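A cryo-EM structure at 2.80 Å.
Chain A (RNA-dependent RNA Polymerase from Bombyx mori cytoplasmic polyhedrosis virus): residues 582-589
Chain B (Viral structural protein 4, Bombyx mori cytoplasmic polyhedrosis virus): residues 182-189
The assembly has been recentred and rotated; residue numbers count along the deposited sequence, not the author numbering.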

ATOM      1  N   TYR A 582       3.051 -20.748 -15.854  1.00 22.59           N
ATOM      2  CA  TYR A 582       4.217 -21.592 -15.682  1.00 22.59           C
ATOM      3  C   TYR A 582       3.801 -22.985 -15.251  1.00 22.59           C
ATOM      4  O   TYR A 582       2.759 -23.176 -14.627  1.00 22.59           O
ATOM      5  N   TYR A 583       4.641 -23.955 -15.584  1.00 22.79           N
ATOM      6  CA  TYR A 583       4.400 -25.349 -15.258  1.00 22.79           C
ATOM      7  C   TYR A 583       5.747 -26.030 -15.097  1.00 22.79           C
ATOM      8  O   TYR A 583       6.739 -25.612 -15.696  1.00 22.79           O
ATOM      9  N   ALA A 584       5.776 -27.063 -14.261  1.00 23.19           N
ATOM     10  CA  ALA A 584       7.026 -27.724 -13.909  1.00 23.19           C
ATOM     11  C   ALA A 584       7.546 -28.542 -15.082  1.00 23.19           C
ATOM     12  O   ALA A 584       6.786 -29.267 -15.728  1.00 23.19           O
ATOM     13  N   LYS A 585       8.843 -28.426 -15.356  1.00 23.19           N
ATOM     14  CA  LYS A 585       9.435 -29.078 -16.513  1.00 23.19           C
ATOM     15  C   LYS A 585      10.942 -29.155 -16.345  1.00 23.19           C
ATOM     16  O   LYS A 585      11.527 -28.466 -15.510  1.00 23.19           O
ATOM     17  N   ASN A 586      11.561 -30.012 -17.151  1.00 22.93           N
ATOM     18  CA  ASN A 586      13.012 -30.060 -17.232  1.00 22.93           C
ATOM     19  C   ASN A 586      13.523 -28.882 -18.043  1.00 22.93           C
ATOM     20  O   ASN A 586      12.935 -28.492 -19.053  1.00 22.93           O
ATOM     21  N   MET A 587      14.650 -28.338 -17.610  1.00 25.00           N
ATOM     22  CA  MET A 587      15.098 -27.034 -18.068  1.00 25.00           C
ATOM     23  C   MET A 587      16.610 -27.061 -18.194  1.00 25.00           C
ATOM     24  O   MET A 587      17.290 -27.562 -17.297  1.00 25.00           O
ATOM     25  N   GLU A 588      17.128 -26.568 -19.315  1.00 25.62           N
ATOM     26  CA  GLU A 588      18.571 -26.496 -19.504  1.00 25.62           C
ATOM     27  C   GLU A 588      19.148 -25.421 -18.597  1.00 25.62           C
ATOM     28  O   GLU A 588      18.572 -24.341 -18.449  1.00 25.62           O
ATOM     29  N   VAL A 589      20.286 -25.714 -17.974  1.00 22.44           N
ATOM     30  CA  VAL A 589      20.717 -24.935 -16.825  1.00 22.44           C
ATOM     31  C   VAL A 589      22.240 -24.942 -16.763  1.00 22.44           C
ATOM     32  O   VAL A 589      22.892 -25.844 -17.288  1.00 22.44           O
TER
ATOM     33  N   HIS B 182       3.238 -33.489 -22.844  1.00 27.23           N
ATOM     34  CA  HIS B 182       4.453 -34.160 -23.280  1.00 27.23           C
ATOM     35  C   HIS B 182       5.395 -33.105 -23.839  1.00 27.23           C
ATOM     36  O   HIS B 182       5.171 -32.581 -24.932  1.00 27.23           O
ATOM     37  N   ILE B 183       6.447 -32.798 -23.097  1.00 27.96           N
ATOM     38  CA  ILE B 183       7.338 -31.691 -23.416  1.00 27.96           C
ATOM     39  C   ILE B 183       8.554 -32.229 -24.151  1.00 27.96           C
ATOM     40  O   ILE B 183       9.239 -33.128 -23.655  1.00 27.96           O
ATOM     41  N   ILE B 184       8.824 -31.684 -25.331  1.00 29.54           N
ATOM     42  CA  ILE B 184       9.914 -32.142 -26.184  1.00 29.54           C
ATOM     43  C   ILE B 184      11.077 -31.174 -26.025  1.00 29.54           C
ATOM     44  O   ILE B 184      10.908 -29.979 -26.300  1.00 29.54           O
ATOM     45  N   PRO B 185      12.254 -31.627 -25.603  1.00 31.23           N
ATOM     46  CA  PRO B 185      13.379 -30.708 -25.424  1.00 31.23           C
ATOM     47  C   PRO B 185      13.987 -30.269 -26.745  1.00 31.23           C
ATOM     48  O   PRO B 185      13.915 -30.964 -27.758  1.00 31.23           O
ATOM     49  N   THR B 186      14.586 -29.082 -26.719  1.00 33.18           N
ATOM     50  CA  THR B 186      15.255 -28.498 -27.871  1.00 33.18           C
ATOM     51  C   THR B 186      16.718 -28.281 -27.520  1.00 33.18           C
ATOM     52  O   THR B 186      17.025 -27.715 -26.467  1.00 33.18           O
ATOM     53  N   TRP B 187      17.616 -28.731 -28.394  1.00 36.44           N
ATOM     54  CA  TRP B 187      19.040 -28.679 -28.084  1.00 36.44           C
ATOM     55  C   TRP B 187      19.582 -27.265 -28.255  1.00 36.44           C
ATOM     56  O   TRP B 187      20.028 -26.637 -27.288  1.00 36.44           O
ATOM     57  N   GLN B 188      19.543 -26.744 -29.473  1.00 34.52           N
ATOM     58  CA  GLN B 188      19.904 -25.360 -29.751  1.00 34.52           C
ATOM     59  C   GLN B 188      18.804 -24.694 -30.561  1.00 34.52           C
ATOM     60  O   GLN B 188      19.035 -24.090 -31.608  1.00 34.52           O
ATOM     61  N   GLY B 189      17.573 -24.822 -30.081  1.00 33.93           N
ATOM     62  CA  GLY B 189      16.413 -24.363 -30.802  1.00 33.93           C
ATOM     63  C   GLY B 189      15.821 -25.378 -31.746  1.00 33.93           C
ATOM     64  O   GLY B 189      14.869 -25.050 -32.461  1.00 33.93           O
TER

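The contact between the polymerase stretch and the viral structural protein 4 stretch is small and mostly apolar, burying 181 Å² in total, with one isoleucine providing its centre and no hydrogen bond crossing it. The two segments run in roughly the same direction, 30° apart, but their backbones stay well separated: the CA atoms of Lys A585 and Ile B183 are 7.7 Å apart, so side chains must bridge the gap. Ile B183 does most of this. Its CA-to-CB bond points toward chain A, and with chi1 m and chi2 t the side chain extends so that CD1 touches both Tyr A583 and Lys A585. Tyr A583, buried and pointing toward chain B with chi1 p, meets the methyl with the edge of its ring, CE2 lying 3.7 Å from Ile B183 CD1 near the ring plane. Lys A585 approaches through aliphatic carbon, its CB 3.7 Å from Ile B183 CD1; with chi1 p, chi2 and chi3 t and chi4 m, the chain then leads its amine away from chain B. Ala A584, whose CB points away, adds only a backbone approach, its O 4.4 Å from Ile B183 CD1. Farther along, Glu A588 points toward chain B in an extended form, chi1 and chi2 both t. Glu A588 OE1 lies 3.9 Å from Trp B187 O, an approach of two oxygens that offers no attractive polar pairing, while OE2 is hydrogen-bonded elsewhere in the structure. Trp B187 (chi1 t) directs its CA-to-CB bond away, and its indole also stays clear of chain A; the residue takes part through its backbone O. Gln B188 also starts away, but with chi1 and chi2 both m its end comes nearer to chain A. Thr B186, chi1 p, points sideways, its side chain staying out of contact with chain A.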

ATOM      1  CB  TYR A 582       5.161 -20.999 -14.642  1.00 22.59           C
ATOM      2  CG  TYR A 582       5.632 -19.622 -14.997  1.00 22.59           C
ATOM      3  CD1 TYR A 582       6.601 -19.432 -15.961  1.00 22.59           C
ATOM      4  CD2 TYR A 582       5.110 -18.512 -14.356  1.00 22.59           C
ATOM      5  CE1 TYR A 582       7.032 -18.177 -16.286  1.00 22.59           C
ATOM      6  CE2 TYR A 582       5.534 -17.251 -14.674  1.00 22.59           C
ATOM      7  CZ  TYR A 582       6.496 -17.089 -15.641  1.00 22.59           C
ATOM      8  OH  TYR A 582       6.925 -15.832 -15.963  1.00 22.59           O
ATOM      9  CB  TYR A 583       3.518 -26.031 -16.319  1.00 22.79           C
ATOM     10  CG  TYR A 583       3.975 -25.847 -17.750  1.00 22.79           C
ATOM     11  CD1 TYR A 583       3.533 -24.766 -18.499  1.00 22.79           C
ATOM     12  CD2 TYR A 583       4.833 -26.756 -18.358  1.00 22.79           C
ATOM     13  CE1 TYR A 583       3.941 -24.578 -19.795  1.00 22.79           C
ATOM     14  CE2 TYR A 583       5.246 -26.575 -19.666  1.00 22.79           C
ATOM     15  CZ  TYR A 583       4.791 -25.486 -20.376  1.00 22.79           C
ATOM     16  OH  TYR A 583       5.184 -25.285 -21.673  1.00 22.79           O
ATOM     17  CB  ALA A 584       6.820 -28.614 -12.691  1.00 23.19           C
ATOM     18  CB  LYS A 585       9.095 -28.341 -17.809  1.00 23.19           C
ATOM     19  CG  LYS A 585       9.667 -26.950 -17.946  1.00 23.19           C
ATOM     20  CD  LYS A 585       9.275 -26.399 -19.299  1.00 23.19           C
ATOM     21  CE  LYS A 585       9.921 -25.066 -19.589  1.00 23.19           C
ATOM     22  NZ  LYS A 585       9.384 -23.980 -18.751  1.00 23.19           N
ATOM     23  CB  ASN A 586      13.493 -31.359 -17.870  1.00 22.93           C
ATOM     24  CG  ASN A 586      13.269 -32.556 -16.991  1.00 22.93           C
ATOM     25  OD1 ASN A 586      13.439 -32.492 -15.780  1.00 22.93           O
ATOM     26  ND2 ASN A 586      12.889 -33.668 -17.600  1.00 22.93           N
ATOM     27  CB  MET A 587      14.627 -25.973 -17.073  1.00 25.00           C
ATOM     28  CG  MET A 587      14.939 -24.536 -17.380  1.00 25.00           C
ATOM     29  SD  MET A 587      14.147 -23.537 -16.106  1.00 25.00           S
ATOM     30  CE  MET A 587      14.818 -21.921 -16.442  1.00 25.00           C
ATOM     31  CB  GLU A 588      18.899 -26.201 -20.965  1.00 25.62           C
ATOM     32  CG  GLU A 588      20.369 -26.242 -21.295  1.00 25.62           C
ATOM     33  CD  GLU A 588      20.642 -25.932 -22.746  1.00 25.62           C
ATOM     34  OE1 GLU A 588      19.672 -25.696 -23.494  1.00 25.62           O
ATOM     35  OE2 GLU A 588      21.828 -25.912 -23.139  1.00 25.62           O
ATOM     36  CB  VAL A 589      20.052 -25.512 -15.549  1.00 22.44           C
ATOM     37  CG1 VAL A 589      20.745 -26.759 -15.044  1.00 22.44           C
ATOM     38  CG2 VAL A 589      19.929 -24.506 -14.493  1.00 22.44           C
TER
ATOM     39  CB  HIS B 182       4.143 -35.227 -24.320  1.00 27.23           C
ATOM     40  CG  HIS B 182       5.328 -36.057 -24.691  1.00 27.23           C
ATOM     41  ND1 HIS B 182       6.197 -35.703 -25.699  1.00 27.23           N
ATOM     42  CD2 HIS B 182       5.800 -37.215 -24.177  1.00 27.23           C
ATOM     43  CE1 HIS B 182       7.150 -36.611 -25.793  1.00 27.23           C
ATOM     44  NE2 HIS B 182       6.931 -37.540 -24.882  1.00 27.23           N
ATOM     45  CB  ILE B 183       7.742 -30.942 -22.138  1.00 27.96           C
ATOM     46  CG1 ILE B 183       6.482 -30.427 -21.446  1.00 27.96           C
ATOM     47  CG2 ILE B 183       8.668 -29.795 -22.465  1.00 27.96           C
ATOM     48  CD1 ILE B 183       6.696 -30.000 -20.046  1.00 27.96           C
ATOM     49  CB  ILE B 184       9.478 -32.228 -27.651  1.00 29.54           C
ATOM     50  CG1 ILE B 184       8.319 -33.198 -27.801  1.00 29.54           C
ATOM     51  CG2 ILE B 184      10.629 -32.655 -28.520  1.00 29.54           C
ATOM     52  CD1 ILE B 184       7.744 -33.220 -29.174  1.00 29.54           C
ATOM     53  CB  PRO B 185      14.377 -31.537 -24.610  1.00 31.23           C
ATOM     54  CG  PRO B 185      14.070 -32.932 -24.968  1.00 31.23           C
ATOM     55  CD  PRO B 185      12.590 -32.993 -25.169  1.00 31.23           C
ATOM     56  CB  THR B 186      14.608 -27.173 -28.279  1.00 33.18           C
ATOM     57  OG1 THR B 186      14.724 -26.234 -27.206  1.00 33.18           O
ATOM     58  CG2 THR B 186      13.140 -27.369 -28.611  1.00 33.18           C
ATOM     59  CB  TRP B 187      19.803 -29.668 -28.968  1.00 36.44           C
ATOM     60  CG  TRP B 187      21.272 -29.780 -28.666  1.00 36.44           C
ATOM     61  CD1 TRP B 187      22.289 -29.184 -29.342  1.00 36.44           C
ATOM     62  CD2 TRP B 187      21.884 -30.567 -27.638  1.00 36.44           C
ATOM     63  NE1 TRP B 187      23.497 -29.524 -28.789  1.00 36.44           N
ATOM     64  CE2 TRP B 187      23.276 -30.378 -27.743  1.00 36.44           C
ATOM     65  CE3 TRP B 187      21.393 -31.412 -26.637  1.00 36.44           C
ATOM     66  CZ2 TRP B 187      24.182 -31.000 -26.883  1.00 36.44           C
ATOM     67  CZ3 TRP B 187      22.296 -32.030 -25.783  1.00 36.44           C
ATOM     68  CH2 TRP B 187      23.673 -31.819 -25.912  1.00 36.44           C
ATOM     69  CB  GLN B 188      21.249 -25.258 -30.459  1.00 34.52           C
ATOM     70  CG  GLN B 188      22.432 -25.747 -29.646  1.00 34.52           C
ATOM     71  CD  GLN B 188      22.621 -24.975 -28.354  1.00 34.52           C
ATOM     72  OE1 GLN B 188      22.447 -23.759 -28.312  1.00 34.52           O
ATOM     73  NE2 GLN B 188      22.973 -25.684 -27.287  1.00 34.52           N
TER